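Transcriptional regulator (NtrC family) (Aquifex aeolicus, PDB 3DZD) is probably an ATP-dependent activator of sigma-54-dependent transcription, built from a response-regulator receiver domain and an AAA+ ATPase domain and captured here in its inactive state. Local coordinates at residues F45-L50 with V74-T79; F62-K67 with I91-Y96; S151-L156 with S292-Y297; V155-E160 with R265-T270; Y323-F328 with R356-C361. All blocks are in the same frame, centred on the assembly; numbering follows the deposited sequence.

Contact 1. Residues F45-L50 with V74-T79; sequences FPVIVL and VVIVIT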
# COMPACT_ATOMS: atom_id res chain seq x y z
N PHE A 45 -3.73 -19.20 -15.44
CA PHE A 45 -3.84 -18.10 -16.40
C PHE A 45 -4.39 -16.88 -15.69
O PHE A 45 -5.51 -16.92 -15.19
CB PHE A 45 -4.78 -18.47 -17.55
CG PHE A 45 -4.34 -19.66 -18.34
CD1 PHE A 45 -3.42 -19.52 -19.37
CD2 PHE A 45 -4.86 -20.92 -18.08
CE1 PHE A 45 -3.01 -20.62 -20.11
CE2 PHE A 45 -4.46 -22.02 -18.81
CZ PHE A 45 -3.54 -21.87 -19.83
N PRO A 46 -3.61 -15.79 -15.63
CA PRO A 46 -4.09 -14.53 -15.05
C PRO A 46 -5.37 -14.07 -15.74
O PRO A 46 -6.28 -13.56 -15.09
CB PRO A 46 -2.96 -13.55 -15.35
CG PRO A 46 -1.75 -14.39 -15.53
CD PRO A 46 -2.22 -15.70 -16.10
N VAL A 47 -5.43 -14.25 -17.06
CA VAL A 47 -6.58 -13.80 -17.84
C VAL A 47 -7.17 -14.93 -18.66
O VAL A 47 -6.46 -15.65 -19.36
CB VAL A 47 -6.19 -12.64 -18.78
CG1 VAL A 47 -7.35 -12.31 -19.71
CG2 VAL A 47 -5.75 -11.42 -17.98
N ILE A 48 -8.48 -15.09 -18.58
CA ILE A 48 -9.18 -16.09 -19.36
C ILE A 48 -10.24 -15.41 -20.19
O ILE A 48 -11.00 -14.59 -19.67
CB ILE A 48 -9.85 -17.12 -18.46
CG1 ILE A 48 -8.78 -17.90 -17.68
CG2 ILE A 48 -10.70 -18.06 -19.29
CD1 ILE A 48 -9.34 -18.75 -16.57
N VAL A 49 -10.27 -15.76 -21.47
CA VAL A 49 -11.22 -15.21 -22.43
C VAL A 49 -12.19 -16.31 -22.77
O VAL A 49 -11.82 -17.31 -23.41
CB VAL A 49 -10.52 -14.75 -23.73
CG1 VAL A 49 -11.55 -14.36 -24.78
CG2 VAL A 49 -9.55 -13.61 -23.46
N LEU A 50 -13.45 -16.13 -22.37
CA LEU A 50 -14.42 -17.21 -22.43
C LEU A 50 -15.64 -16.87 -23.28
O LEU A 50 -16.23 -15.80 -23.14
CB LEU A 50 -14.87 -17.56 -21.01
CG LEU A 50 -16.08 -18.48 -20.86
CD1 LEU A 50 -15.73 -19.94 -21.18
CD2 LEU A 50 -16.61 -18.36 -19.44
N VAL A 74 -8.80 -13.33 -14.02
CA VAL A 74 -9.71 -12.29 -14.47
C VAL A 74 -10.33 -12.77 -15.78
O VAL A 74 -9.62 -13.18 -16.69
CB VAL A 74 -8.94 -10.96 -14.70
CG1 VAL A 74 -9.85 -9.89 -15.30
CG2 VAL A 74 -8.32 -10.48 -13.40
N VAL A 75 -11.65 -12.71 -15.86
CA VAL A 75 -12.36 -13.28 -17.00
C VAL A 75 -12.98 -12.23 -17.91
O VAL A 75 -13.63 -11.30 -17.46
CB VAL A 75 -13.47 -14.25 -16.55
CG1 VAL A 75 -14.14 -14.89 -17.76
CG2 VAL A 75 -12.89 -15.32 -15.63
N ILE A 76 -12.76 -12.41 -19.21
CA ILE A 76 -13.42 -11.61 -20.22
C ILE A 76 -14.30 -12.55 -21.03
O ILE A 76 -13.82 -13.54 -21.58
CB ILE A 76 -12.41 -10.97 -21.17
CG1 ILE A 76 -11.38 -10.16 -20.37
CG2 ILE A 76 -13.13 -10.13 -22.20
CD1 ILE A 76 -10.07 -9.94 -21.12
N VAL A 77 -15.59 -12.25 -21.11
CA VAL A 77 -16.47 -13.10 -21.91
C VAL A 77 -16.66 -12.54 -23.32
O VAL A 77 -16.60 -11.33 -23.54
CB VAL A 77 -17.83 -13.37 -21.23
CG1 VAL A 77 -17.63 -14.29 -20.03
CG2 VAL A 77 -18.50 -12.07 -20.81
N ILE A 78 -16.84 -13.44 -24.28
CA ILE A 78 -17.15 -13.05 -25.64
C ILE A 78 -18.59 -13.44 -25.91
O ILE A 78 -18.95 -14.60 -25.77
CB ILE A 78 -16.24 -13.76 -26.65
CG1 ILE A 78 -14.82 -13.21 -26.54
CG2 ILE A 78 -16.76 -13.56 -28.05
CD1 ILE A 78 -13.85 -13.89 -27.48
N THR A 79 -19.42 -12.46 -26.28
CA THR A 79 -20.82 -12.74 -26.56
C THR A 79 -21.23 -12.38 -27.99
O THR A 79 -20.71 -11.43 -28.58
CB THR A 79 -21.75 -12.00 -25.59
OG1 THR A 79 -23.08 -12.53 -25.73
CG2 THR A 79 -21.77 -10.51 -25.88
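Ile76 O is among the best-held polar atoms, gripped by two groups of the neighbouring strand. Leu50 N donates to Ile76 O at 2.7 Å, nearly along the C=O axis, with an N-H...O angle of 165°. Val49 CA adds a CA-H...O contact to Ile76 O at 3.2 Å. Four more backbone bonds complete the ladder: Val74 N to Pro46 O, Ile48 N to Val74 O, Ile76 N to Ile48 O and Ile78 N to Leu50 O. In the last, the donor stands 32° out of the carbonyl plane. These are neighbouring strands of the parallel five-stranded sheet of a CheY-like receiver domain, with strand order 2-1-3-4-5. Val49 CG1, anti to its backbone N (chi1 172°), meets Ile78 CD1 at 3.6 Å. Val47 CG1 and Ile76 CD1 cross obliquely, 3.9 Å apart. Both of these side chains also pack on Ala115 of helix 105-119. On the other face, Leu50 CD2 lies 4.2 Å from Val77 CG1, and Leu50 is covered by Phe62 and Ile63 of helix 62-69.

Contact 2. Residues F62-K67 with I91-Y96; sequences FIDFIK and IKKGAY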
# COMPACT_ATOMS: atom_id res chain seq x y z
N PHE A 62 -19.87 -21.76 -16.45
CA PHE A 62 -18.48 -22.19 -16.36
C PHE A 62 -17.63 -21.19 -15.60
O PHE A 62 -16.58 -21.53 -15.06
CB PHE A 62 -17.89 -22.41 -17.75
CG PHE A 62 -16.52 -23.02 -17.73
CD1 PHE A 62 -16.37 -24.38 -17.55
CD2 PHE A 62 -15.39 -22.23 -17.87
CE1 PHE A 62 -15.11 -24.96 -17.53
CE2 PHE A 62 -14.13 -22.80 -17.84
CZ PHE A 62 -13.99 -24.17 -17.67
N ILE A 63 -18.07 -19.94 -15.55
CA ILE A 63 -17.41 -18.94 -14.74
C ILE A 63 -17.29 -19.44 -13.30
O ILE A 63 -16.30 -19.17 -12.63
CB ILE A 63 -18.15 -17.60 -14.77
CG1 ILE A 63 -17.89 -16.89 -16.10
CG2 ILE A 63 -17.71 -16.71 -13.62
CD1 ILE A 63 -18.70 -15.64 -16.29
N ASP A 64 -18.28 -20.19 -12.84
CA ASP A 64 -18.23 -20.74 -11.48
C ASP A 64 -17.09 -21.75 -11.33
O ASP A 64 -16.43 -21.80 -10.30
CB ASP A 64 -19.57 -21.38 -11.09
CG ASP A 64 -20.68 -20.35 -10.91
OD1 ASP A 64 -20.45 -19.33 -10.23
OD2 ASP A 64 -21.78 -20.57 -11.46
N PHE A 65 -16.86 -22.54 -12.37
CA PHE A 65 -15.71 -23.44 -12.37
C PHE A 65 -14.42 -22.66 -12.15
O PHE A 65 -13.57 -23.06 -11.37
CB PHE A 65 -15.62 -24.21 -13.68
CG PHE A 65 -14.43 -25.12 -13.75
CD1 PHE A 65 -14.56 -26.47 -13.49
CD2 PHE A 65 -13.17 -24.62 -14.04
CE1 PHE A 65 -13.47 -27.31 -13.53
CE2 PHE A 65 -12.08 -25.45 -14.10
CZ PHE A 65 -12.22 -26.80 -13.84
N ILE A 66 -14.29 -21.55 -12.88
CA ILE A 66 -13.12 -20.69 -12.78
C ILE A 66 -13.05 -20.04 -11.40
O ILE A 66 -11.98 -19.95 -10.78
CB ILE A 66 -13.16 -19.60 -13.88
CG1 ILE A 66 -13.10 -20.24 -15.27
CG2 ILE A 66 -12.03 -18.59 -13.70
CD1 ILE A 66 -13.52 -19.31 -16.39
N LYS A 67 -14.20 -19.57 -10.93
CA LYS A 67 -14.31 -18.97 -9.60
C LYS A 67 -13.84 -19.95 -8.54
O LYS A 67 -13.35 -19.55 -7.48
CB LYS A 67 -15.76 -18.57 -9.34
CG LYS A 67 -16.03 -18.04 -7.94
CD LYS A 67 -17.51 -18.14 -7.59
CE LYS A 67 -18.40 -17.63 -8.72
NZ LYS A 67 -18.16 -16.19 -9.02
N ILE A 91 -21.23 -11.03 -16.09
CA ILE A 91 -20.67 -10.00 -15.23
C ILE A 91 -21.12 -10.19 -13.78
O ILE A 91 -20.32 -10.06 -12.85
CB ILE A 91 -21.04 -8.58 -15.69
CG1 ILE A 91 -20.45 -8.28 -17.07
CG2 ILE A 91 -20.59 -7.56 -14.65
CD1 ILE A 91 -18.93 -8.28 -17.12
N LYS A 92 -22.40 -10.48 -13.59
CA LYS A 92 -22.92 -10.69 -12.25
C LYS A 92 -22.36 -11.97 -11.65
O LYS A 92 -22.21 -12.08 -10.43
CB LYS A 92 -24.45 -10.70 -12.27
CG LYS A 92 -25.05 -9.37 -12.67
CD LYS A 92 -26.50 -9.51 -13.12
CE LYS A 92 -27.42 -9.75 -11.94
NZ LYS A 92 -28.85 -9.53 -12.32
N LYS A 93 -22.05 -12.94 -12.50
CA LYS A 93 -21.41 -14.16 -12.02
C LYS A 93 -19.99 -13.87 -11.56
O LYS A 93 -19.41 -14.64 -10.80
CB LYS A 93 -21.41 -15.26 -13.08
CG LYS A 93 -22.66 -16.11 -13.06
CD LYS A 93 -22.34 -17.58 -13.27
CE LYS A 93 -23.53 -18.44 -12.88
NZ LYS A 93 -24.04 -18.10 -11.52
N GLY A 94 -19.44 -12.76 -12.03
CA GLY A 94 -18.12 -12.34 -11.59
C GLY A 94 -17.11 -12.10 -12.69
O GLY A 94 -15.93 -11.88 -12.41
N ALA A 95 -17.56 -12.14 -13.95
CA ALA A 95 -16.67 -11.81 -15.06
C ALA A 95 -16.28 -10.34 -14.94
O ALA A 95 -17.08 -9.53 -14.48
CB ALA A 95 -17.37 -12.08 -16.40
N TYR A 96 -15.06 -10.00 -15.36
CA TYR A 96 -14.62 -8.61 -15.29
C TYR A 96 -15.08 -7.76 -16.47
O TYR A 96 -15.52 -6.62 -16.30
CB TYR A 96 -13.10 -8.52 -15.14
CG TYR A 96 -12.55 -7.11 -15.26
CD1 TYR A 96 -12.70 -6.20 -14.22
CD2 TYR A 96 -11.88 -6.68 -16.41
CE1 TYR A 96 -12.20 -4.91 -14.31
CE2 TYR A 96 -11.38 -5.39 -16.52
CZ TYR A 96 -11.54 -4.51 -15.46
OH TYR A 96 -11.05 -3.22 -15.53
O HOH W 1 -22.43 -18.26 -8.42
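The one direct hydrogen bond between the segments runs from Lys67 NZ to Lys93 O at 2.7 Å. It lies nearly along the C=O axis, with a C=O...N angle of 176°. The Lys67 chain bends at its last two torsions to bring the ammonium there. Lys93 lies at the C-terminal end of helix 85-93, so the positive charge would probably suit the helix dipole. The ionic contact is a salt bridge, with Asp64 OD2 3.3 Å from Lys93 NZ. The two side chains cross at about a right angle, and Asp64 OD2 also lies 3.1 Å from Lys93 CE. A water donates to Asp64 OD1 at 2.9 Å and accepts a weak bond from Lys93 NZ. An alanine in place of Asp64 would remove the carboxylate, and would probably cost the salt bridge and the water link that steady the end of Lys93. Apolar packing lies deeper: Ile63 CD1 meets Ala95 CB at 3.8 Å, and Ile63 CG2 meets Lys93 CB at 4.0 Å. Tyr96 stacks on His114 of the second subunit. Gly94, with phi 126°, ends helix 85-93 in a Schellman motif, joined here to helix 62-69 of the CheY-like receiver fold.

Contact 3. Residues S151-L156 with S292-Y297; sequences SKAPVL and SVFQIY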
# COMPACT_ATOMS: atom_id res chain seq x y z
N SER A 151 -20.08 4.58 11.93
CA SER A 151 -20.59 5.92 11.69
C SER A 151 -19.61 6.71 10.84
O SER A 151 -18.49 6.27 10.60
CB SER A 151 -20.82 6.64 13.01
OG SER A 151 -21.40 7.90 12.79
N LYS A 152 -20.02 7.88 10.38
CA LYS A 152 -19.09 8.77 9.71
C LYS A 152 -18.77 9.99 10.58
O LYS A 152 -17.96 10.83 10.20
CB LYS A 152 -19.60 9.21 8.34
CG LYS A 152 -18.46 9.66 7.42
CD LYS A 152 -18.90 10.76 6.47
CE LYS A 152 -17.77 11.14 5.52
NZ LYS A 152 -18.09 12.35 4.71
N ALA A 153 -19.42 10.07 11.73
CA ALA A 153 -19.17 11.15 12.69
C ALA A 153 -17.72 11.10 13.17
O ALA A 153 -17.16 10.02 13.36
CB ALA A 153 -20.14 11.06 13.86
N PRO A 154 -17.09 12.27 13.36
CA PRO A 154 -15.68 12.26 13.75
C PRO A 154 -15.47 11.79 15.19
O PRO A 154 -16.38 11.86 16.02
CB PRO A 154 -15.26 13.73 13.59
CG PRO A 154 -16.31 14.33 12.68
CD PRO A 154 -17.57 13.63 13.07
N VAL A 155 -14.27 11.30 15.47
CA VAL A 155 -13.94 10.80 16.79
C VAL A 155 -12.71 11.52 17.30
O VAL A 155 -11.73 11.67 16.58
CB VAL A 155 -13.64 9.28 16.75
CG1 VAL A 155 -13.30 8.77 18.14
CG2 VAL A 155 -14.83 8.52 16.19
N LEU A 156 -12.78 11.99 18.54
CA LEU A 156 -11.64 12.60 19.20
C LEU A 156 -11.10 11.63 20.24
O LEU A 156 -11.83 11.21 21.14
CB LEU A 156 -12.05 13.92 19.87
CG LEU A 156 -10.94 14.59 20.71
CD1 LEU A 156 -9.84 15.14 19.81
CD2 LEU A 156 -11.50 15.69 21.61
N SER A 292 -15.52 16.09 17.74
CA SER A 292 -15.70 15.26 18.92
C SER A 292 -17.14 14.79 19.16
O SER A 292 -17.56 14.62 20.30
CB SER A 292 -15.20 16.01 20.15
OG SER A 292 -15.95 17.20 20.34
N VAL A 293 -17.88 14.57 18.07
CA VAL A 293 -19.20 13.97 18.13
C VAL A 293 -19.17 12.66 18.92
O VAL A 293 -20.09 12.36 19.67
CB VAL A 293 -19.76 13.72 16.70
CG1 VAL A 293 -21.08 13.01 16.76
CG2 VAL A 293 -19.90 15.04 15.96
N PHE A 294 -18.11 11.87 18.71
CA PHE A 294 -17.77 10.76 19.60
C PHE A 294 -16.42 10.99 20.24
O PHE A 294 -15.53 11.59 19.65
CB PHE A 294 -17.70 9.44 18.83
CG PHE A 294 -19.00 8.98 18.29
CD1 PHE A 294 -20.08 8.76 19.13
CD2 PHE A 294 -19.15 8.75 16.92
CE1 PHE A 294 -21.29 8.33 18.62
CE2 PHE A 294 -20.35 8.32 16.41
CZ PHE A 294 -21.43 8.11 17.25
N GLN A 295 -16.24 10.48 21.45
CA GLN A 295 -14.95 10.60 22.11
C GLN A 295 -14.52 9.28 22.71
O GLN A 295 -15.36 8.43 23.01
CB GLN A 295 -14.98 11.66 23.20
CG GLN A 295 -15.30 13.05 22.70
CD GLN A 295 -14.97 14.10 23.74
OE1 GLN A 295 -15.83 14.89 24.14
NE2 GLN A 295 -13.71 14.11 24.19
N ILE A 296 -13.21 9.12 22.88
CA ILE A 296 -12.66 7.98 23.57
C ILE A 296 -11.50 8.51 24.38
O ILE A 296 -10.70 9.31 23.88
CB ILE A 296 -12.11 6.93 22.59
CG1 ILE A 296 -13.21 6.39 21.68
CG2 ILE A 296 -11.42 5.79 23.35
CD1 ILE A 296 -12.70 5.59 20.50
N TYR A 297 -11.42 8.06 25.63
CA TYR A 297 -10.31 8.41 26.50
C TYR A 297 -9.44 7.18 26.74
O TYR A 297 -9.93 6.17 27.23
CB TYR A 297 -10.85 8.93 27.84
CG TYR A 297 -9.76 9.17 28.85
CD1 TYR A 297 -8.93 10.28 28.74
CD2 TYR A 297 -9.54 8.30 29.89
CE1 TYR A 297 -7.93 10.51 29.64
CE2 TYR A 297 -8.55 8.52 30.81
CZ TYR A 297 -7.74 9.63 30.68
OH TYR A 297 -6.73 9.85 31.59
O HOH W 2 -11.79 12.70 23.29
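Ser151 holds OG anti to its backbone N (chi1 -176°), and Phe294 holds CG beside its own N (chi1 -66°). These torsions set Ser151 OG at the edge of the Phe294 ring, in its plane and 3.8 Å from CE2. Ser151 OG also accepts a bond from Ala153 N at 3.1 Å, forming an ST turn. Ala153 CB then sits 3.7 Å from Phe294 CE2 and 3.6 Å from Val293 CG1. An alanine in place of Ser151 would lose the acceptor of this turn, and would probably loosen the loop where Ala153 meets the ring. Beyond the loop the strands run parallel. Phe294 N donates to Pro154 O, Leu156 N to Phe294 O, and Ile296 N to Leu156 O. On the same face as the phenyl ring, Val155 CG1 meets Ile296 CD1 at 4.0 Å. On the other face Leu156 and Gln295 lie side by side, with Leu156 CD2 3.7 Å from Gln295 NE2. Strand 294-297 is an outermost strand of the ATPase sheet within the chain. A water donates to Leu156 O at 2.6 Å and accepts from Gln295 NE2. Leu156 O is thus satisfied twice, while Val155, Phe294 and Ile296 pack apolar surface on helix 136-149.

Contact 4. Residues V155-E160 with R265-T270; sequences VLITGE and RVISAT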
# COMPACT_ATOMS: atom_id res chain seq x y z
N VAL A 155 -14.27 11.30 15.47
CA VAL A 155 -13.94 10.80 16.79
C VAL A 155 -12.71 11.52 17.30
O VAL A 155 -11.73 11.67 16.58
CB VAL A 155 -13.64 9.28 16.75
CG1 VAL A 155 -13.30 8.77 18.14
CG2 VAL A 155 -14.83 8.52 16.19
N LEU A 156 -12.78 11.99 18.54
CA LEU A 156 -11.64 12.60 19.20
C LEU A 156 -11.10 11.63 20.24
O LEU A 156 -11.83 11.21 21.14
CB LEU A 156 -12.05 13.92 19.87
CG LEU A 156 -10.94 14.59 20.71
CD1 LEU A 156 -9.84 15.14 19.81
CD2 LEU A 156 -11.50 15.69 21.61
N ILE A 157 -9.84 11.26 20.11
CA ILE A 157 -9.19 10.37 21.06
C ILE A 157 -8.27 11.17 21.99
O ILE A 157 -7.28 11.73 21.54
CB ILE A 157 -8.35 9.30 20.33
CG1 ILE A 157 -9.22 8.58 19.29
CG2 ILE A 157 -7.75 8.33 21.31
CD1 ILE A 157 -8.45 7.64 18.41
N THR A 158 -8.62 11.23 23.27
CA THR A 158 -7.80 11.92 24.26
C THR A 158 -6.93 10.94 25.05
O THR A 158 -7.34 9.82 25.36
CB THR A 158 -8.65 12.75 25.26
OG1 THR A 158 -9.46 13.68 24.54
CG2 THR A 158 -7.74 13.54 26.23
N GLY A 159 -5.72 11.35 25.35
CA GLY A 159 -4.81 10.47 26.07
C GLY A 159 -3.44 11.07 26.10
O GLY A 159 -3.11 11.92 25.27
N GLU A 160 -2.62 10.64 27.06
CA GLU A 160 -1.25 11.08 27.15
C GLU A 160 -0.44 10.54 25.98
O GLU A 160 -0.91 9.68 25.22
CB GLU A 160 -0.63 10.63 28.46
CG GLU A 160 -1.20 11.32 29.68
CD GLU A 160 -0.44 10.98 30.96
OE1 GLU A 160 0.43 10.07 30.90
OE2 GLU A 160 -0.71 11.62 32.00
N ARG A 265 -13.70 10.19 6.74
CA ARG A 265 -14.05 10.05 8.14
C ARG A 265 -12.86 10.59 8.93
O ARG A 265 -11.73 10.13 8.76
CB ARG A 265 -14.31 8.59 8.48
CG ARG A 265 -15.22 8.39 9.66
CD ARG A 265 -14.46 8.44 10.98
NE ARG A 265 -15.38 8.27 12.10
CZ ARG A 265 -15.91 7.10 12.46
NH1 ARG A 265 -15.59 6.00 11.79
NH2 ARG A 265 -16.76 7.04 13.48
N VAL A 266 -13.12 11.58 9.76
CA VAL A 266 -12.06 12.26 10.49
C VAL A 266 -11.88 11.71 11.89
O VAL A 266 -12.82 11.69 12.69
CB VAL A 266 -12.35 13.76 10.60
CG1 VAL A 266 -11.26 14.45 11.40
CG2 VAL A 266 -12.49 14.37 9.21
N ILE A 267 -10.67 11.25 12.18
CA ILE A 267 -10.32 10.84 13.53
C ILE A 267 -9.19 11.72 14.02
O ILE A 267 -8.20 11.92 13.31
CB ILE A 267 -9.89 9.36 13.61
CG1 ILE A 267 -11.00 8.45 13.06
CG2 ILE A 267 -9.55 8.99 15.05
CD1 ILE A 267 -10.69 6.97 13.15
N SER A 268 -9.34 12.25 15.23
CA SER A 268 -8.37 13.16 15.80
C SER A 268 -7.87 12.65 17.12
O SER A 268 -8.54 11.87 17.78
CB SER A 268 -9.00 14.53 16.01
OG SER A 268 -9.46 15.04 14.79
N ALA A 269 -6.70 13.12 17.51
CA ALA A 269 -6.09 12.69 18.76
C ALA A 269 -5.43 13.89 19.41
O ALA A 269 -4.91 14.76 18.72
CB ALA A 269 -5.08 11.62 18.50
N THR A 270 -5.46 13.94 20.74
CA THR A 270 -4.85 15.03 21.47
C THR A 270 -4.34 14.54 22.82
O THR A 270 -4.87 13.58 23.38
CB THR A 270 -5.86 16.19 21.66
OG1 THR A 270 -5.21 17.32 22.25
CG2 THR A 270 -7.02 15.76 22.54
O HOH W 3 -11.93 14.09 14.94
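Strand 155-158, parallel to strand 265-270, runs into the P-loop of the AAA+ ATPase, whose GxxxxGK sequence begins at Gly159. The last bond, Gly159 N to Thr270 O at 3.1 Å, ties the start of that loop to the strand end. Before it come Val155 N to Val266 O, Ser268 N to Val155 O, Ile157 N to Ser268 O and Thr270 N to Ile157 O. The Ser268 bond is the straightest, with an N-H...O angle of 173°. A water lies 2.9 Å from Val155 O and 2.7 Å from Ser268 OG. On that face, Leu156 CD1 touches Ser268 CB at 3.9 Å and Thr270 CG2 at 4.0 Å. On the other, Ile157 CD1 meets Ile267 CG2 at 3.8 Å. Val155 CG2 lies 3.6 Å from Arg265 NH2; the guanidinium bonds Ala153 O through NE and Ile148 O through NH2. Thr270 OG1 bonds Glu230. The Ala269 side chain is about 6 Å from bound ADP. Helix 165-176 covers Ile157 and Ile267, while helix 285-291 packs on Leu156 and Ser268.

Contact 5. Residues Y323-F328 with R356-C361; sequences YKKNCF and RAVILC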
# COMPACT_ATOMS: atom_id res chain seq x y z
N TYR A 323 15.02 -10.13 16.52
CA TYR A 323 16.46 -9.88 16.60
C TYR A 323 17.22 -11.16 16.95
O TYR A 323 18.29 -11.12 17.56
CB TYR A 323 16.77 -8.78 17.63
CG TYR A 323 16.04 -7.47 17.42
CD1 TYR A 323 15.47 -7.18 16.19
CD2 TYR A 323 15.96 -6.52 18.43
CE1 TYR A 323 14.80 -5.99 15.98
CE2 TYR A 323 15.29 -5.32 18.23
CZ TYR A 323 14.71 -5.06 17.00
OH TYR A 323 14.05 -3.87 16.77
N LYS A 324 16.63 -12.30 16.58
CA LYS A 324 17.22 -13.60 16.86
C LYS A 324 17.87 -13.70 18.25
O LYS A 324 19.02 -14.09 18.35
CB LYS A 324 18.26 -13.96 15.79
CG LYS A 324 17.78 -13.78 14.35
CD LYS A 324 18.91 -14.02 13.35
CE LYS A 324 19.57 -15.38 13.57
NZ LYS A 324 20.70 -15.65 12.62
N LYS A 325 17.14 -13.34 19.30
CA LYS A 325 17.70 -13.49 20.65
C LYS A 325 17.03 -14.63 21.41
O LYS A 325 15.95 -15.10 21.03
CB LYS A 325 17.62 -12.18 21.44
CG LYS A 325 18.37 -11.00 20.81
CD LYS A 325 19.79 -11.38 20.42
CE LYS A 325 20.63 -10.15 20.09
NZ LYS A 325 21.08 -9.48 21.34
N ASN A 326 17.66 -15.08 22.48
CA ASN A 326 17.15 -16.21 23.23
C ASN A 326 16.76 -15.83 24.66
O ASN A 326 17.20 -16.45 25.63
CB ASN A 326 18.17 -17.35 23.23
CG ASN A 326 17.57 -18.69 23.62
OD1 ASN A 326 16.43 -18.76 24.10
ND2 ASN A 326 18.32 -19.77 23.42
N CYS A 327 15.92 -14.81 24.77
CA CYS A 327 15.45 -14.32 26.06
C CYS A 327 13.94 -14.13 26.00
O CYS A 327 13.45 -13.06 25.63
CB CYS A 327 16.12 -13.00 26.42
SG CYS A 327 16.02 -11.76 25.10
N PHE A 328 13.20 -15.17 26.38
CA PHE A 328 11.76 -15.16 26.20
C PHE A 328 10.93 -15.02 27.47
O PHE A 328 9.71 -14.86 27.39
CB PHE A 328 11.31 -16.36 25.37
CG PHE A 328 11.65 -16.25 23.92
CD1 PHE A 328 10.81 -15.56 23.06
CD2 PHE A 328 12.83 -16.79 23.42
CE1 PHE A 328 11.12 -15.44 21.73
CE2 PHE A 328 13.14 -16.67 22.09
CZ PHE A 328 12.29 -15.99 21.24
N ARG A 356 15.38 -2.31 24.06
CA ARG A 356 16.73 -2.09 24.54
C ARG A 356 17.21 -3.37 25.23
O ARG A 356 18.26 -3.91 24.90
CB ARG A 356 16.75 -0.92 25.51
CG ARG A 356 18.02 -0.77 26.30
CD ARG A 356 19.02 0.11 25.59
NE ARG A 356 20.14 0.43 26.48
CZ ARG A 356 21.37 0.72 26.07
NH1 ARG A 356 21.67 0.74 24.77
NH2 ARG A 356 22.31 0.99 26.97
N ALA A 357 16.41 -3.85 26.18
CA ALA A 357 16.74 -5.06 26.91
C ALA A 357 17.14 -6.21 25.99
O ALA A 357 18.08 -6.93 26.27
CB ALA A 357 15.56 -5.46 27.78
N VAL A 358 16.41 -6.37 24.88
CA VAL A 358 16.61 -7.47 23.95
C VAL A 358 17.86 -7.28 23.10
O VAL A 358 18.56 -8.24 22.78
CB VAL A 358 15.39 -7.62 23.02
CG1 VAL A 358 15.63 -8.73 21.99
CG2 VAL A 358 14.13 -7.91 23.83
N ILE A 359 18.13 -6.03 22.74
CA ILE A 359 19.31 -5.68 21.96
C ILE A 359 20.60 -6.05 22.71
O ILE A 359 21.57 -6.49 22.10
CB ILE A 359 19.28 -4.19 21.55
CG1 ILE A 359 18.35 -4.00 20.35
CG2 ILE A 359 20.68 -3.70 21.23
CD1 ILE A 359 17.94 -2.55 20.07
N LEU A 360 20.58 -5.89 24.03
CA LEU A 360 21.68 -6.28 24.89
C LEU A 360 21.41 -7.62 25.57
O LEU A 360 21.78 -7.82 26.72
CB LEU A 360 21.84 -5.23 26.00
CG LEU A 360 21.67 -3.77 25.55
CD1 LEU A 360 21.82 -2.79 26.73
CD2 LEU A 360 22.65 -3.45 24.42
N CYS A 361 20.75 -8.53 24.88
CA CYS A 361 20.14 -9.68 25.55
C CYS A 361 21.09 -10.72 26.14
O CYS A 361 22.29 -10.71 25.87
CB CYS A 361 19.17 -10.37 24.60
SG CYS A 361 17.98 -11.39 25.46
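A disulfide joins Cys327 SG to Cys361 SG at 2.0 Å, linking a loop of the helical AAA+ lid domain to the end of helix 346-359. Its chi3 is 172°, far from the usual value near 90° of either sign, so the bridge looks strained in this model. Cys327 holds SG in the crowded position between backbone N and carbonyl carbon, whereas Cys361 SG is anti to its N. Val358 CG1 packs beside the bridge, 4.4 Å from Cys327 SG. Val358 CG1 also lies 3.7 Å from Lys325 CG. The Lys325 chain bends at chi2 and chi4, which carries its ammonium back over the helix end. There NZ donates to two carbonyls, Ile359 O and Val358 O, though the place of Val358 O is less sure. The positive charge is thus set where carbonyls end the helix, which would probably steady it. Further along, the Tyr323 ring meets Ile359, with Tyr323 CE2 3.9 Å from Ile359 CG1, the two crossing obliquely. Tyr323 OH bonds Glu355, and the ring has a cation-pi partner in Arg348 of the second subunit. Lys324 next to it forms a salt bridge with Glu230 of that subunit. Leu316 and Phe319 of helix 307-322 back Val358. Lys325 NZ reaches Ile359 O at 3.1 Å from above the carbonyl, 66° out of its plane.

Overall arrangement
Contacts 1 and 4 are buried pairs of parallel strands, one in the receiver sheet and one in the ATPase sheet, with centres about 47 Å apart. Both rely on backbone ladders and aliphatic packing. Contact 3 shares Val155 and Leu156 with contact 4 and adds the outer strand of the same sheet, so it is only partly buried and brings in an aromatic edge; each of the two holds a water. Contact 2 touches contact 1 through Ile63, Ile66 and Tyr96, but its rim is charged. Contact 5, in the lid, is partly buried and covalent. Contacts 2 and 5, about 51 Å apart between centres, both reach the second subunit.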